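Deoxyribodipyrimidine photo-lyase (Oryza sativa Japonica Group, PDB 3UMV) repairs UV-damaged DNA by using light and a bound FAD to split cyclobutane pyrimidine dimers back into separate pyrimidines. Local coordinates at residues A[134-146]-A[327-339]. Numbering follows the deposited sequence.
Sequences VADFSPLRPVREA and ADNFCYYQPQYDS
Arg141 engages Tyr337 twice: its backbone N donates to Tyr337 OH (2.8 Å, nearly straight at 170°), while its guanidinium lies almost parallel to the phenol ring, 8° apart, in an off-centre cation-pi stack. A bend at chi3 (55°) folds the arginine chain back over the ring. From there NH1 and NH2 reach Asp338 OD1 and OD2 end-on, meeting both oxygens from above the carboxylate plane, and NH2 also donates to Pro335 O at 2.9 Å. With an alanine here, Asp338 would probably lose its salt-bridge partner, Pro335 O a donor and one face of Tyr337 its cover. Tyr332 CE1 lies over one face of the Arg144 guanidinium, near its rim, with the planes nearly parallel, and Arg144 NH1 bonds to Tyr332 O (3.1 Å); a water joins NH1 to Pro139 O and Cys331 O. Deeper in, Pro139 CB packs 3.5 Å from Tyr332 N, and the Phe137 edge meets Tyr332 CD1 and Asp328 OD1, an oxygen salt-bridged to Arg46 and hydrogen-bonded by Asn170. The contact thus joins the alpha/beta domain, between strand 132-135 and helix 141-157, to the C-terminal end of helix 310-333 and the loop after it, with helices 174-177 and 431-442 packing alongside.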
loop_
_atom_site.group_PDB
_atom_site.type_symbol
_atom_site.label_atom_id
_atom_site.label_comp_id
_atom_site.label_asym_id
_atom_site.label_seq_id
_atom_site.Cartn_x
_atom_site.Cartn_y
_atom_site.Cartn_z
ATOM N N VAL A 134 3.797 -18.466 9.427
ATOM C CA VAL A 134 3.153 -18.012 8.197
ATOM C C VAL A 134 3.383 -16.520 8.041
ATOM O O VAL A 134 3.100 -15.756 8.946
ATOM C CB VAL A 134 1.637 -18.270 8.219
ATOM C CG1 VAL A 134 0.993 -17.757 6.914
ATOM C CG2 VAL A 134 1.362 -19.760 8.452
ATOM N N ALA A 135 3.895 -16.094 6.893
ATOM C CA ALA A 135 4.040 -14.655 6.653
ATOM C C ALA A 135 3.110 -14.205 5.536
ATOM O O ALA A 135 2.718 -15.017 4.705
ATOM C CB ALA A 135 5.486 -14.302 6.320
ATOM N N ASP A 136 2.751 -12.924 5.527
ATOM C CA ASP A 136 2.053 -12.343 4.387
ATOM C C ASP A 136 3.067 -11.790 3.376
ATOM O O ASP A 136 4.280 -11.991 3.528
ATOM C CB ASP A 136 0.937 -11.331 4.792
ATOM C CG ASP A 136 1.431 -10.214 5.740
ATOM O OD1 ASP A 136 0.655 -9.795 6.640
ATOM O OD2 ASP A 136 2.564 -9.716 5.559
ATOM N N PHE A 137 2.576 -11.157 2.317
ATOM C CA PHE A 137 3.433 -10.796 1.190
ATOM C C PHE A 137 3.487 -9.320 0.855
ATOM O O PHE A 137 2.455 -8.655 0.748
ATOM C CB PHE A 137 3.012 -11.527 -0.096
ATOM C CG PHE A 137 3.669 -10.965 -1.327
ATOM C CD1 PHE A 137 3.001 -10.046 -2.123
ATOM C CD2 PHE A 137 4.976 -11.303 -1.647
ATOM C CE1 PHE A 137 3.622 -9.498 -3.255
ATOM C CE2 PHE A 137 5.609 -10.760 -2.763
ATOM C CZ PHE A 137 4.922 -9.844 -3.568
ATOM N N SER A 138 4.708 -8.827 0.668
ATOM C CA SER A 138 4.947 -7.499 0.096
ATOM C C SER A 138 6.176 -7.575 -0.790
ATOM O O SER A 138 7.135 -8.258 -0.452
ATOM C CB SER A 138 5.206 -6.467 1.195
ATOM O OG SER A 138 5.749 -5.286 0.617
ATOM N N PRO A 139 6.164 -6.864 -1.930
ATOM C CA PRO A 139 7.335 -6.889 -2.809
ATOM C C PRO A 139 8.391 -5.851 -2.428
ATOM O O PRO A 139 9.449 -5.783 -3.063
ATOM C CB PRO A 139 6.739 -6.530 -4.182
ATOM C CG PRO A 139 5.574 -5.638 -3.857
ATOM C CD PRO A 139 5.012 -6.176 -2.550
ATOM N N LEU A 140 8.116 -5.023 -1.429
ATOM C CA LEU A 140 9.059 -3.948 -1.114
ATOM C C LEU A 140 10.352 -4.537 -0.541
ATOM O O LEU A 140 10.314 -5.454 0.288
ATOM C CB LEU A 140 8.448 -2.968 -0.125
ATOM C CG LEU A 140 7.231 -2.217 -0.688
ATOM C CD1 LEU A 140 6.865 -1.111 0.279
ATOM C CD2 LEU A 140 7.515 -1.650 -2.104
ATOM N N ARG A 141 11.498 -4.005 -0.951
ATOM C CA ARG A 141 12.750 -4.636 -0.578
ATOM C C ARG A 141 13.015 -4.737 0.935
ATOM O O ARG A 141 13.533 -5.757 1.380
ATOM C CB ARG A 141 13.957 -4.082 -1.364
ATOM C CG ARG A 141 14.574 -2.795 -0.839
ATOM C CD ARG A 141 15.748 -2.355 -1.727
ATOM N NE ARG A 141 15.365 -2.224 -3.134
ATOM C CZ ARG A 141 14.991 -1.079 -3.710
ATOM N NH1 ARG A 141 14.962 0.056 -3.010
ATOM N NH2 ARG A 141 14.660 -1.061 -4.997
ATOM N N PRO A 142 12.661 -3.708 1.739
ATOM C CA PRO A 142 12.998 -3.931 3.156
ATOM C C PRO A 142 12.188 -5.047 3.810
ATOM O O PRO A 142 12.664 -5.680 4.769
ATOM C CB PRO A 142 12.718 -2.577 3.828
ATOM C CG PRO A 142 12.004 -1.754 2.824
ATOM C CD PRO A 142 12.229 -2.324 1.461
ATOM N N VAL A 143 10.981 -5.283 3.307
ATOM C CA VAL A 143 10.141 -6.349 3.838
ATOM C C VAL A 143 10.632 -7.728 3.399
ATOM O O VAL A 143 10.759 -8.640 4.215
ATOM C CB VAL A 143 8.693 -6.167 3.407
ATOM C CG1 VAL A 143 7.862 -7.307 3.948
ATOM C CG2 VAL A 143 8.182 -4.814 3.882
ATOM N N ARG A 144 10.879 -7.873 2.096
ATOM C CA ARG A 144 11.449 -9.086 1.536
ATOM C C ARG A 144 12.763 -9.437 2.221
ATOM O O ARG A 144 13.004 -10.598 2.513
ATOM C CB ARG A 144 11.678 -8.956 0.015
ATOM C CG ARG A 144 10.423 -8.796 -0.808
ATOM C CD ARG A 144 10.723 -8.839 -2.313
ATOM N NE ARG A 144 11.094 -10.175 -2.794
ATOM C CZ ARG A 144 11.153 -10.505 -4.084
ATOM N NH1 ARG A 144 10.880 -9.610 -5.010
ATOM N NH2 ARG A 144 11.494 -11.730 -4.456
ATOM N N GLU A 145 13.600 -8.441 2.491
ATOM C CA GLU A 145 14.886 -8.710 3.126
ATOM C C GLU A 145 14.697 -9.152 4.569
ATOM O O GLU A 145 15.410 -10.031 5.055
ATOM C CB GLU A 145 15.787 -7.479 3.058
ATOM C CG GLU A 145 16.243 -7.162 1.642
ATOM C CD GLU A 145 16.922 -5.808 1.521
ATOM O OE1 GLU A 145 17.311 -5.449 0.390
ATOM O OE2 GLU A 145 17.062 -5.105 2.545
ATOM N N ALA A 146 13.717 -8.561 5.247
ATOM C CA ALA A 146 13.433 -8.974 6.618
ATOM C C ALA A 146 12.889 -10.398 6.658
ATOM O O ALA A 146 13.220 -11.156 7.568
ATOM C CB ALA A 146 12.465 -8.010 7.283
ATOM N N ALA A 327 1.050 -2.824 -9.965
ATOM C CA ALA A 327 2.158 -2.243 -9.217
ATOM C C ALA A 327 2.902 -3.296 -8.406
ATOM O O ALA A 327 4.129 -3.231 -8.326
ATOM C CB ALA A 327 1.700 -1.082 -8.314
ATOM N N ASP A 328 2.175 -4.233 -7.779
ATOM C CA ASP A 328 2.840 -5.358 -7.091
ATOM C C ASP A 328 3.654 -6.193 -8.090
ATOM O O ASP A 328 4.791 -6.594 -7.823
ATOM C CB ASP A 328 1.854 -6.242 -6.314
ATOM C CG ASP A 328 1.816 -5.913 -4.816
ATOM O OD1 ASP A 328 1.613 -6.833 -3.974
ATOM O OD2 ASP A 328 2.004 -4.721 -4.482
ATOM N N ASN A 329 3.053 -6.458 -9.249
ATOM C CA ASN A 329 3.732 -7.191 -10.306
ATOM C C ASN A 329 5.080 -6.546 -10.605
ATOM O O ASN A 329 6.110 -7.219 -10.636
ATOM C CB ASN A 329 2.861 -7.225 -11.555
ATOM C CG ASN A 329 3.604 -7.742 -12.773
ATOM O OD1 ASN A 329 4.096 -6.960 -13.578
ATOM N ND2 ASN A 329 3.712 -9.055 -12.894
ATOM N N PHE A 330 5.069 -5.229 -10.786
ATOM C CA PHE A 330 6.283 -4.541 -11.169
ATOM C C PHE A 330 7.334 -4.591 -10.076
ATOM O O PHE A 330 8.486 -4.948 -10.326
ATOM C CB PHE A 330 5.987 -3.101 -11.562
ATOM C CG PHE A 330 7.214 -2.317 -11.902
ATOM C CD1 PHE A 330 7.852 -2.490 -13.130
ATOM C CD2 PHE A 330 7.734 -1.412 -11.003
ATOM C CE1 PHE A 330 8.994 -1.763 -13.438
ATOM C CE2 PHE A 330 8.886 -0.675 -11.320
ATOM C CZ PHE A 330 9.502 -0.852 -12.525
ATOM N N CYS A 331 6.956 -4.233 -8.858
ATOM C CA CYS A 331 7.940 -4.224 -7.783
ATOM C C CYS A 331 8.469 -5.637 -7.461
ATOM O O CYS A 331 9.632 -5.802 -7.115
ATOM C CB CYS A 331 7.392 -3.537 -6.532
ATOM S SG CYS A 331 6.981 -1.797 -6.768
ATOM N N TYR A 332 7.621 -6.655 -7.603
ATOM C CA TYR A 332 8.031 -8.024 -7.319
ATOM C C TYR A 332 9.089 -8.527 -8.312
ATOM O O TYR A 332 10.040 -9.192 -7.914
ATOM C CB TYR A 332 6.801 -8.944 -7.308
ATOM C CG TYR A 332 7.133 -10.397 -7.047
ATOM C CD1 TYR A 332 7.462 -10.835 -5.763
ATOM C CD2 TYR A 332 7.102 -11.334 -8.073
ATOM C CE1 TYR A 332 7.759 -12.152 -5.515
ATOM C CE2 TYR A 332 7.396 -12.665 -7.823
ATOM C CZ TYR A 332 7.723 -13.060 -6.540
ATOM O OH TYR A 332 8.025 -14.373 -6.266
ATOM N N TYR A 333 8.941 -8.176 -9.593
ATOM C CA TYR A 333 9.820 -8.703 -10.637
ATOM C C TYR A 333 10.954 -7.768 -11.034
ATOM O O TYR A 333 11.931 -8.215 -11.641
ATOM C CB TYR A 333 9.040 -9.109 -11.900
ATOM C CG TYR A 333 8.225 -10.369 -11.750
ATOM C CD1 TYR A 333 8.842 -11.595 -11.530
ATOM C CD2 TYR A 333 6.838 -10.340 -11.827
ATOM C CE1 TYR A 333 8.098 -12.758 -11.390
ATOM C CE2 TYR A 333 6.086 -11.501 -11.691
ATOM C CZ TYR A 333 6.728 -12.705 -11.471
ATOM O OH TYR A 333 6.003 -13.861 -11.332
ATOM N N GLN A 334 10.816 -6.481 -10.715
ATOM C CA GLN A 334 11.840 -5.480 -11.027
ATOM C C GLN A 334 12.484 -4.986 -9.728
ATOM O O GLN A 334 11.935 -4.107 -9.045
ATOM C CB GLN A 334 11.212 -4.325 -11.823
ATOM C CG GLN A 334 12.175 -3.150 -12.160
ATOM C CD GLN A 334 13.517 -3.609 -12.735
ATOM O OE1 GLN A 334 14.475 -3.834 -11.993
ATOM N NE2 GLN A 334 13.592 -3.737 -14.062
ATOM N N PRO A 335 13.651 -5.549 -9.373
ATOM C CA PRO A 335 14.338 -5.181 -8.126
ATOM C C PRO A 335 14.663 -3.697 -8.031
ATOM O O PRO A 335 14.729 -3.174 -6.926
ATOM C CB PRO A 335 15.643 -5.988 -8.190
ATOM C CG PRO A 335 15.327 -7.144 -9.031
ATOM C CD PRO A 335 14.375 -6.614 -10.088
ATOM N N GLN A 336 14.865 -3.042 -9.165
ATOM C CA GLN A 336 15.175 -1.618 -9.200
ATOM C C GLN A 336 13.934 -0.785 -9.518
ATOM O O GLN A 336 13.924 0.051 -10.439
ATOM C CB GLN A 336 16.312 -1.343 -10.191
ATOM C CG GLN A 336 17.645 -1.892 -9.704
ATOM C CD GLN A 336 18.726 -1.833 -10.770
ATOM O OE1 GLN A 336 19.578 -0.944 -10.762
ATOM N NE2 GLN A 336 18.686 -2.776 -11.700
ATOM N N TYR A 337 12.895 -0.998 -8.720
ATOM C CA TYR A 337 11.583 -0.427 -9.006
ATOM C C TYR A 337 11.482 1.047 -8.635
ATOM O O TYR A 337 10.495 1.698 -8.962
ATOM C CB TYR A 337 10.481 -1.231 -8.302
ATOM C CG TYR A 337 10.688 -1.381 -6.809
ATOM C CD1 TYR A 337 10.512 -0.292 -5.949
ATOM C CD2 TYR A 337 11.067 -2.597 -6.267
ATOM C CE1 TYR A 337 10.709 -0.421 -4.580
ATOM C CE2 TYR A 337 11.267 -2.740 -4.894
ATOM C CZ TYR A 337 11.092 -1.656 -4.066
ATOM O OH TYR A 337 11.282 -1.818 -2.721
ATOM N N ASP A 338 12.512 1.579 -7.975
ATOM C CA ASP A 338 12.507 2.972 -7.534
ATOM C C ASP A 338 13.655 3.769 -8.149
ATOM O O ASP A 338 14.129 4.736 -7.555
ATOM C CB ASP A 338 12.623 3.044 -5.999
ATOM C CG ASP A 338 13.882 2.351 -5.467
ATOM O OD1 ASP A 338 14.259 2.613 -4.305
ATOM O OD2 ASP A 338 14.506 1.556 -6.207
ATOM N N SER A 339 14.095 3.357 -9.338
ATOM C CA SER A 339 15.244 3.978 -9.990
ATOM C C SER A 339 15.051 3.976 -11.505
ATOM O O SER A 339 14.297 3.156 -12.041
ATOM C CB SER A 339 16.525 3.222 -9.616
ATOM O OG SER A 339 17.668 4.042 -9.768
HETATM O O HOH W 1 10.965 -6.798 -4.863
HETATM O O HOH W 2 15.093 -4.645 -4.660
HETATM O O HOH W 3 11.089 -12.078 -7.531
#